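Local structure of BIFUNCTIONAL PROTEIN Proline utilization A (PutA) (Corynebacterium freiburgense, 5UX5) at residues I243-E247 with Q277-F281; V502-V506 with R657-H661; P706-V710 with R739-L744; N934-L938 with E985-R989. The protein catalyses both steps of proline breakdown to glutamate, using an FAD-dependent proline dehydrogenase and an NAD-dependent aldehyde dehydrogenase on one chain. All blocks are in the same frame, centred on the assembly; numbering follows the deposited sequence.

Contact 1: residues I243-E247 with Q277-F281; sequences IRLFE and QLADF
Both segments are regular alpha-helix, and they run almost parallel. Their N-to-C directions differ by 6° and their axes come within 11.9 Å. This fits successive outer helices of the (beta/alpha)8 barrel of proline dehydrogenase, here 239-251 and 271-287, with strand 260-265 between them in sequence. In register, the CA of Ile-243 lies 8.2 Å from the CA of Leu-278, and the CA of Glu-247 lies 7.5 Å from the CA of Phe-281. The wide spacing leaves room for long side chains. On the barrel side, Phe-246 CD2 meets Leu-278 CD2 at 3.9 Å, and both residues also touch strands 260-265 and 293-298. Glu-247 (chi1 m, chi2 t) fills the middle of the gap. Its CG sits over the face of the Phe-281 ring, 3.5 Å from the centroid, a CH-pi contact. Phe-281 has chi1 t. The bent side chain of Gln-277 (chi1 t, chi2 m) reaches the same carboxylate, with NE2 donating a hydrogen bond to Glu-247 OE2 at 2.9 Å.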
# COMPACT_ATOMS: atom_id res chain seq x y z
N ILE A 243 6.50 -21.66 11.44
CA ILE A 243 6.74 -22.42 12.67
C ILE A 243 5.53 -23.28 12.99
O ILE A 243 5.66 -24.43 13.43
CB ILE A 243 7.06 -21.49 13.84
CG1 ILE A 243 8.41 -20.82 13.69
CG2 ILE A 243 6.97 -22.24 15.15
CD1 ILE A 243 8.50 -19.63 14.58
N ARG A 244 4.34 -22.71 12.81
CA ARG A 244 3.13 -23.47 13.09
C ARG A 244 2.96 -24.61 12.09
O ARG A 244 2.54 -25.72 12.44
CB ARG A 244 1.92 -22.56 13.07
CG ARG A 244 0.67 -23.26 13.41
CD ARG A 244 -0.44 -22.30 13.53
NE ARG A 244 -1.72 -22.99 13.46
CZ ARG A 244 -2.89 -22.38 13.52
NH1 ARG A 244 -2.94 -21.05 13.65
NH2 ARG A 244 -4.01 -23.08 13.45
N LEU A 245 3.25 -24.34 10.82
CA LEU A 245 3.22 -25.39 9.83
C LEU A 245 4.16 -26.52 10.22
O LEU A 245 3.78 -27.69 10.26
CB LEU A 245 3.57 -24.80 8.46
CG LEU A 245 4.18 -25.70 7.41
CD1 LEU A 245 3.13 -26.70 6.97
CD2 LEU A 245 4.68 -24.83 6.26
N PHE A 246 5.40 -26.16 10.58
CA PHE A 246 6.42 -27.13 10.96
C PHE A 246 5.96 -28.00 12.13
O PHE A 246 6.03 -29.22 12.06
CB PHE A 246 7.68 -26.36 11.32
CG PHE A 246 8.92 -27.20 11.51
CD1 PHE A 246 9.48 -27.88 10.46
CD2 PHE A 246 9.59 -27.18 12.74
CE1 PHE A 246 10.68 -28.61 10.65
CE2 PHE A 246 10.77 -27.88 12.93
CZ PHE A 246 11.32 -28.60 11.88
N GLU A 247 5.45 -27.38 13.21
CA GLU A 247 5.17 -28.14 14.43
C GLU A 247 3.91 -28.98 14.31
O GLU A 247 3.87 -30.12 14.78
CB GLU A 247 5.08 -27.19 15.62
CG GLU A 247 6.42 -26.58 15.91
CD GLU A 247 6.45 -25.63 17.10
OE1 GLU A 247 7.45 -24.90 17.19
OE2 GLU A 247 5.50 -25.57 17.91
N GLN A 277 11.04 -21.74 21.95
CA GLN A 277 9.82 -22.51 21.80
C GLN A 277 10.06 -23.75 20.96
O GLN A 277 9.53 -24.83 21.27
CB GLN A 277 8.73 -21.63 21.19
CG GLN A 277 7.34 -22.21 21.26
CD GLN A 277 7.15 -23.26 20.17
OE1 GLN A 277 7.86 -23.24 19.17
NE2 GLN A 277 6.18 -24.15 20.35
N LEU A 278 10.86 -23.63 19.89
CA LEU A 278 11.17 -24.80 19.09
C LEU A 278 12.01 -25.81 19.86
O LEU A 278 11.82 -27.03 19.70
CB LEU A 278 11.89 -24.38 17.80
CG LEU A 278 10.97 -23.86 16.69
CD1 LEU A 278 11.65 -22.82 15.85
CD2 LEU A 278 10.61 -25.03 15.83
N ALA A 279 12.89 -25.35 20.76
CA ALA A 279 13.69 -26.29 21.55
C ALA A 279 12.80 -27.06 22.51
O ALA A 279 12.98 -28.27 22.70
CB ALA A 279 14.79 -25.56 22.31
N ASP A 280 11.81 -26.39 23.11
CA ASP A 280 10.87 -27.12 23.95
C ASP A 280 10.05 -28.08 23.10
O ASP A 280 9.89 -29.24 23.48
CB ASP A 280 9.94 -26.17 24.73
CG ASP A 280 10.69 -25.26 25.73
OD1 ASP A 280 11.83 -25.60 26.17
OD2 ASP A 280 10.11 -24.21 26.10
N PHE A 281 9.61 -27.62 21.91
CA PHE A 281 8.84 -28.47 21.00
C PHE A 281 9.59 -29.77 20.69
O PHE A 281 9.00 -30.86 20.67
CB PHE A 281 8.53 -27.72 19.70
CG PHE A 281 7.95 -28.59 18.65
CD1 PHE A 281 6.62 -28.97 18.72
CD2 PHE A 281 8.73 -29.10 17.64
CE1 PHE A 281 6.07 -29.82 17.79
CE2 PHE A 281 8.19 -29.95 16.70
CZ PHE A 281 6.85 -30.31 16.77

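Contact 2: residues V502-V506 with R657-H661; sequences VDKTV and RLMSH
Val-506 lays CG1 over one face of the His-661 imidazole, 3.8 Å from the ring centroid and 17° off its normal, a CH-pi contact. Both valines of helical 502-506 have chi1 t and point toward 657-661. That segment is helical through Met-659, and Ser-660 is the first residue to leave helical angles. His-661 then has an extended psi (136°). The closest CA pair is Val-502 with Leu-658, 6.3 Å apart. Val-502 CG1 packs on Leu-658 CB at 3.9 Å, and Val-506 CG2 on Leu-658 CD1 at 4.1 Å. Beside this apolar patch, Asp-503 (chi1 m) forms a salt bridge with Arg-657. Asp-503 OD1 accepts from Arg-657 NE at 3.0 Å and from NH2 at 2.9 Å. His-661 ND1 bonds the backbone N of Asp-663. Met-659 belongs to the NAD pocket, so the contact borders the cofactor site of the Rossmann-fold domain. Helices 499-511 and 653-659 pack on strands 580-591 and 614-618, through Val-506 and Leu-658.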
# COMPACT_ATOMS: atom_id res chain seq x y z
N VAL A 502 -36.17 18.36 8.62
CA VAL A 502 -34.94 18.88 8.04
C VAL A 502 -34.80 20.35 8.36
O VAL A 502 -33.73 20.83 8.75
CB VAL A 502 -34.89 18.63 6.52
CG1 VAL A 502 -33.64 19.29 5.93
CG2 VAL A 502 -34.87 17.16 6.23
N ASP A 503 -35.90 21.09 8.21
CA ASP A 503 -35.87 22.51 8.52
C ASP A 503 -35.57 22.75 9.99
O ASP A 503 -34.77 23.62 10.34
CB ASP A 503 -37.18 23.15 8.07
CG ASP A 503 -37.22 23.40 6.56
OD1 ASP A 503 -36.12 23.50 5.97
OD2 ASP A 503 -38.32 23.52 5.96
N LYS A 504 -36.21 21.99 10.89
CA LYS A 504 -35.97 22.20 12.31
C LYS A 504 -34.50 21.93 12.66
O LYS A 504 -33.87 22.72 13.37
CB LYS A 504 -36.90 21.31 13.14
N THR A 505 -33.95 20.84 12.14
CA THR A 505 -32.58 20.46 12.45
C THR A 505 -31.55 21.42 11.86
O THR A 505 -30.58 21.77 12.53
CB THR A 505 -32.34 19.04 11.96
OG1 THR A 505 -33.16 18.14 12.73
CG2 THR A 505 -30.89 18.65 12.09
N VAL A 506 -31.75 21.84 10.60
CA VAL A 506 -30.83 22.79 9.96
C VAL A 506 -30.76 24.10 10.76
O VAL A 506 -29.67 24.60 11.08
CB VAL A 506 -31.25 23.05 8.50
CG1 VAL A 506 -30.58 24.29 7.97
CG2 VAL A 506 -30.86 21.87 7.64
N ARG A 657 -34.85 18.47 0.10
CA ARG A 657 -34.92 19.64 0.95
C ARG A 657 -33.60 19.87 1.67
O ARG A 657 -33.16 21.01 1.84
CB ARG A 657 -36.08 19.48 1.93
CG ARG A 657 -36.31 20.60 2.88
CD ARG A 657 -36.52 21.91 2.13
NE ARG A 657 -36.65 23.02 3.06
CZ ARG A 657 -36.47 24.30 2.76
NH1 ARG A 657 -36.15 24.66 1.52
NH2 ARG A 657 -36.61 25.21 3.70
N LEU A 658 -32.92 18.80 2.08
CA LEU A 658 -31.62 19.00 2.71
C LEU A 658 -30.58 19.50 1.71
O LEU A 658 -29.84 20.45 2.00
CB LEU A 658 -31.14 17.71 3.39
CG LEU A 658 -29.75 17.83 4.01
CD1 LEU A 658 -29.71 19.01 4.94
CD2 LEU A 658 -29.45 16.62 4.80
N MET A 659 -30.50 18.89 0.53
CA MET A 659 -29.43 19.29 -0.39
C MET A 659 -29.69 20.65 -1.01
O MET A 659 -28.74 21.32 -1.42
CB MET A 659 -29.25 18.27 -1.51
CG MET A 659 -28.91 16.90 -1.04
SD MET A 659 -27.58 16.84 0.17
CE MET A 659 -27.64 15.08 0.59
N SER A 660 -30.96 21.05 -1.16
CA SER A 660 -31.26 22.34 -1.76
C SER A 660 -31.44 23.45 -0.73
O SER A 660 -31.83 24.56 -1.09
CB SER A 660 -32.53 22.26 -2.63
OG SER A 660 -33.71 22.18 -1.84
N HIS A 661 -31.17 23.16 0.54
CA HIS A 661 -31.64 24.06 1.58
C HIS A 661 -30.98 25.44 1.46
O HIS A 661 -29.77 25.54 1.22
CB HIS A 661 -31.39 23.45 2.96
CG HIS A 661 -32.08 24.20 4.04
ND1 HIS A 661 -31.67 25.46 4.44
CD2 HIS A 661 -33.20 23.92 4.73
CE1 HIS A 661 -32.49 25.89 5.38
NE2 HIS A 661 -33.43 24.98 5.57

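Contact 3: residues P706-V710 with R739-L744; sequences PDLAV and RFTDQL
This is a close helix-helix contact in the aldehyde dehydrogenase part of the chain. The helices follow adjacent parallel strands, 696-700 and 728-734, in a beta-alpha-beta arrangement. The axes of 706-710 and 740-744 approach to 9.2 Å and cross at -41°. CA-to-CA distances are 5.0 Å for Pro-706 with Phe-740 and 5.3 Å for Val-710 with Leu-744. Val-710 (chi1 t) fills much of the space between the two helices. Its CG2 lies over one face of the Phe-740 ring, 3.5 Å from CD1, and 4.0 Å from Leu-744 CB. Ala-709 CB meets the Phe-740 ring edge at CE1, 3.8 Å away. On the polar side, Asp-707 (chi1 m) accepts a hydrogen bond at OD1 from Gln-743 NE2, 2.7 Å long. Its carboxylate also faces Arg-739 as a salt-bridge partner, modelled too close for a reliable distance. Gln-743 NE2 also bonds Ala-160 O, in the proline dehydrogenase part. On the sheet side, Phe-740 rests on strand 728-734 and Ala-709 on strand 845-852.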
# COMPACT_ATOMS: atom_id res chain seq x y z
N PRO A 706 7.93 -7.19 -14.90
CA PRO A 706 6.60 -7.77 -15.13
C PRO A 706 5.92 -8.24 -13.87
O PRO A 706 4.70 -8.10 -13.74
CB PRO A 706 6.89 -8.92 -16.11
CG PRO A 706 8.29 -9.21 -15.92
CD PRO A 706 8.97 -7.92 -15.63
N ASP A 707 6.69 -8.79 -12.93
CA ASP A 707 6.08 -9.34 -11.72
C ASP A 707 5.57 -8.25 -10.80
O ASP A 707 4.42 -8.27 -10.36
CB ASP A 707 7.07 -10.26 -11.04
CG ASP A 707 7.44 -11.40 -11.94
OD1 ASP A 707 6.54 -12.16 -12.37
OD2 ASP A 707 8.64 -11.50 -12.29
N LEU A 708 6.41 -7.25 -10.53
CA LEU A 708 5.92 -6.12 -9.76
C LEU A 708 4.74 -5.46 -10.46
O LEU A 708 3.76 -5.07 -9.81
CB LEU A 708 7.07 -5.13 -9.53
CG LEU A 708 8.18 -5.79 -8.71
CD1 LEU A 708 9.31 -4.84 -8.35
CD2 LEU A 708 7.57 -6.35 -7.45
N ALA A 709 4.77 -5.38 -11.80
CA ALA A 709 3.63 -4.79 -12.50
C ALA A 709 2.37 -5.61 -12.29
O ALA A 709 1.32 -5.06 -11.93
CB ALA A 709 3.93 -4.64 -13.99
N VAL A 710 2.46 -6.95 -12.43
CA VAL A 710 1.29 -7.81 -12.24
C VAL A 710 0.72 -7.63 -10.83
O VAL A 710 -0.50 -7.51 -10.65
CB VAL A 710 1.64 -9.28 -12.50
CG1 VAL A 710 0.61 -10.18 -11.83
CG2 VAL A 710 1.69 -9.57 -13.98
N ARG A 739 6.26 -12.18 -19.70
CA ARG A 739 5.53 -13.03 -18.77
C ARG A 739 4.31 -12.34 -18.15
O ARG A 739 3.52 -13.03 -17.49
CB ARG A 739 6.49 -13.51 -17.68
CG ARG A 739 7.88 -13.86 -18.22
CD ARG A 739 8.71 -14.61 -17.19
NE ARG A 739 8.54 -14.05 -15.85
CZ ARG A 739 9.16 -12.95 -15.43
NH1 ARG A 739 9.97 -12.29 -16.24
NH2 ARG A 739 8.98 -12.51 -14.20
N PHE A 740 4.13 -11.04 -18.41
CA PHE A 740 3.11 -10.25 -17.72
C PHE A 740 1.73 -10.91 -17.78
O PHE A 740 1.09 -11.13 -16.75
CB PHE A 740 3.03 -8.84 -18.32
CG PHE A 740 1.96 -7.98 -17.68
CD1 PHE A 740 2.25 -7.25 -16.52
CD2 PHE A 740 0.68 -7.94 -18.19
CE1 PHE A 740 1.28 -6.50 -15.90
CE2 PHE A 740 -0.30 -7.18 -17.56
CZ PHE A 740 0.01 -6.46 -16.41
N THR A 741 1.24 -11.17 -18.99
CA THR A 741 -0.15 -11.59 -19.12
C THR A 741 -0.38 -12.96 -18.47
O THR A 741 -1.37 -13.14 -17.73
CB THR A 741 -0.58 -11.62 -20.58
OG1 THR A 741 -0.02 -10.48 -21.26
CG2 THR A 741 -2.10 -11.57 -20.65
N ASP A 742 0.51 -13.92 -18.72
CA ASP A 742 0.38 -15.22 -18.06
C ASP A 742 0.30 -15.04 -16.55
O ASP A 742 -0.60 -15.60 -15.89
CB ASP A 742 1.56 -16.12 -18.40
CG ASP A 742 1.47 -16.76 -19.76
OD1 ASP A 742 0.35 -16.96 -20.32
OD2 ASP A 742 2.57 -17.11 -20.26
N GLN A 743 1.23 -14.26 -15.97
CA GLN A 743 1.26 -14.08 -14.52
C GLN A 743 0.02 -13.37 -14.00
O GLN A 743 -0.50 -13.72 -12.93
CB GLN A 743 2.52 -13.31 -14.11
CG GLN A 743 3.81 -14.09 -14.30
CD GLN A 743 4.16 -14.91 -13.09
OE1 GLN A 743 3.52 -15.93 -12.81
NE2 GLN A 743 5.19 -14.49 -12.35
N LEU A 744 -0.44 -12.33 -14.71
CA LEU A 744 -1.67 -11.64 -14.32
C LEU A 744 -2.84 -12.61 -14.29
O LEU A 744 -3.65 -12.61 -13.35
CB LEU A 744 -1.97 -10.49 -15.27
CG LEU A 744 -3.36 -9.85 -15.12
CD1 LEU A 744 -3.48 -9.22 -13.74
CD2 LEU A 744 -3.65 -8.84 -16.22

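Contact 4: residues N934-L938 with E985-R989; sequences NTEFL and EQFNR
Asn-934 and Thr-935 form the non-helical lead into helix 936-953. Asn-934 lies at the margin, with ND2 4.4 Å from Asn-988 ND2. Thr-935 occupies the N-cap position in an extended conformation (phi/psi -135/158). Phe-937 (chi1 t) points toward helical 985-989. Its CE2 lies 3.8 Å from Arg-989 CG, and its CB lies 3.6 Å from Glu-985 OE2. Leu-938 (chi1 m, chi2 t) is the residue of 934-938 most covered by the other segment. Its CA is 6.0 Å from the CA of Arg-989. Leu-938 CD2 lies 3.4 Å from Arg-989 N and 3.5 Å from Glu-985 O, and CD1 is 4.0 Å from Asn-988 CB. The contact is thus van der Waals packing of Phe-937 and Leu-938 against backbone and aliphatic parts of 985-989. The guanidinium of Arg-989 leads away to a salt bridge with Asp-945, farther along helix 936-953. The contact joins the start of that helix to helix 984-997, which follows strand 965-980 in the C-terminal region.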
# COMPACT_ATOMS: atom_id res chain seq x y z
N ASN A 934 -0.77 48.45 -13.95
CA ASN A 934 -0.89 49.90 -14.07
C ASN A 934 -1.83 50.51 -13.03
O ASN A 934 -2.29 51.63 -13.22
CB ASN A 934 -1.35 50.28 -15.48
CG ASN A 934 -2.71 49.68 -15.86
OD1 ASN A 934 -3.49 49.27 -15.00
ND2 ASN A 934 -2.99 49.63 -17.16
N THR A 935 -2.12 49.79 -11.95
CA THR A 935 -2.93 50.30 -10.85
C THR A 935 -2.28 49.94 -9.53
O THR A 935 -1.46 49.01 -9.45
CB THR A 935 -4.35 49.73 -10.88
OG1 THR A 935 -4.92 49.96 -12.17
CG2 THR A 935 -5.23 50.35 -9.79
N GLU A 936 -2.63 50.70 -8.48
CA GLU A 936 -2.36 50.27 -7.12
C GLU A 936 -2.74 48.80 -6.98
O GLU A 936 -1.92 47.95 -6.62
CB GLU A 936 -3.13 51.14 -6.12
N PHE A 937 -3.99 48.49 -7.32
CA PHE A 937 -4.50 47.13 -7.17
C PHE A 937 -3.72 46.15 -8.03
O PHE A 937 -3.39 45.04 -7.57
CB PHE A 937 -5.98 47.11 -7.53
CG PHE A 937 -6.57 45.72 -7.59
CD1 PHE A 937 -6.99 45.09 -6.42
CD2 PHE A 937 -6.73 45.06 -8.79
CE1 PHE A 937 -7.56 43.83 -6.46
CE2 PHE A 937 -7.30 43.82 -8.84
CZ PHE A 937 -7.71 43.19 -7.67
N LEU A 938 -3.42 46.51 -9.27
CA LEU A 938 -2.75 45.56 -10.14
C LEU A 938 -1.29 45.37 -9.75
O LEU A 938 -0.77 44.26 -9.88
CB LEU A 938 -2.86 45.98 -11.60
CG LEU A 938 -4.32 45.94 -12.09
CD1 LEU A 938 -4.48 46.69 -13.38
CD2 LEU A 938 -4.73 44.48 -12.26
N GLU A 985 -10.05 46.45 -15.38
CA GLU A 985 -9.02 46.29 -14.37
C GLU A 985 -8.96 44.85 -13.88
O GLU A 985 -7.88 44.25 -13.84
CB GLU A 985 -9.24 47.26 -13.21
CG GLU A 985 -8.39 46.92 -12.03
CD GLU A 985 -8.29 48.03 -11.00
OE1 GLU A 985 -9.33 48.51 -10.49
OE2 GLU A 985 -7.14 48.40 -10.69
N GLN A 986 -10.11 44.26 -13.54
CA GLN A 986 -10.12 42.87 -13.07
C GLN A 986 -9.69 41.92 -14.18
O GLN A 986 -8.94 40.97 -13.93
CB GLN A 986 -11.51 42.48 -12.54
CG GLN A 986 -11.94 43.28 -11.33
CD GLN A 986 -13.41 43.09 -10.96
OE1 GLN A 986 -14.05 42.12 -11.38
NE2 GLN A 986 -13.95 44.01 -10.18
N PHE A 987 -10.13 42.18 -15.42
CA PHE A 987 -9.62 41.37 -16.52
C PHE A 987 -8.10 41.45 -16.64
O PHE A 987 -7.46 40.48 -17.06
CB PHE A 987 -10.27 41.78 -17.83
CG PHE A 987 -10.16 40.73 -18.89
CD1 PHE A 987 -11.04 39.65 -18.92
CD2 PHE A 987 -9.14 40.77 -19.83
CE1 PHE A 987 -10.93 38.65 -19.88
CE2 PHE A 987 -9.01 39.76 -20.80
CZ PHE A 987 -9.91 38.70 -20.82
N ASN A 988 -7.49 42.60 -16.34
CA ASN A 988 -6.03 42.69 -16.36
C ASN A 988 -5.42 41.89 -15.21
O ASN A 988 -4.36 41.26 -15.36
CB ASN A 988 -5.59 44.15 -16.30
CG ASN A 988 -5.80 44.89 -17.62
OD1 ASN A 988 -5.99 44.28 -18.67
ND2 ASN A 988 -5.77 46.22 -17.56
N ARG A 989 -6.08 41.90 -14.05
CA ARG A 989 -5.61 41.07 -12.96
C ARG A 989 -5.58 39.60 -13.37
O ARG A 989 -4.70 38.86 -12.94
CB ARG A 989 -6.49 41.24 -11.72
CG ARG A 989 -5.85 40.70 -10.47
CD ARG A 989 -6.09 39.18 -10.27
NE ARG A 989 -5.34 38.69 -9.12
CZ ARG A 989 -4.09 38.24 -9.20
NH1 ARG A 989 -3.46 38.19 -10.36
NH2 ARG A 989 -3.48 37.86 -8.11

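Overall arrangement
From the N terminus the four contacts follow in series, and none nests in or crosses another. Contact 1 closes a short loop through one barrel strand of the proline dehydrogenase part. Contact 2 opens in the aldehyde dehydrogenase part and spans 150 intervening residues, bringing an early helix to the edge of the NAD-binding region. Contact 3 closes a loop of 28 residues within the same part, including strand 728-734, and lies nearest the chain's centre. Contact 4 closes a loop of 46 residues in the C-terminal region. Contacts 1 and 4 lie on opposite sides of the chain's centre, with their own centres about 78 Å apart. No two contacts touch. Contacts 1 and 3 come nearest, at about 21 Å between nearest atoms.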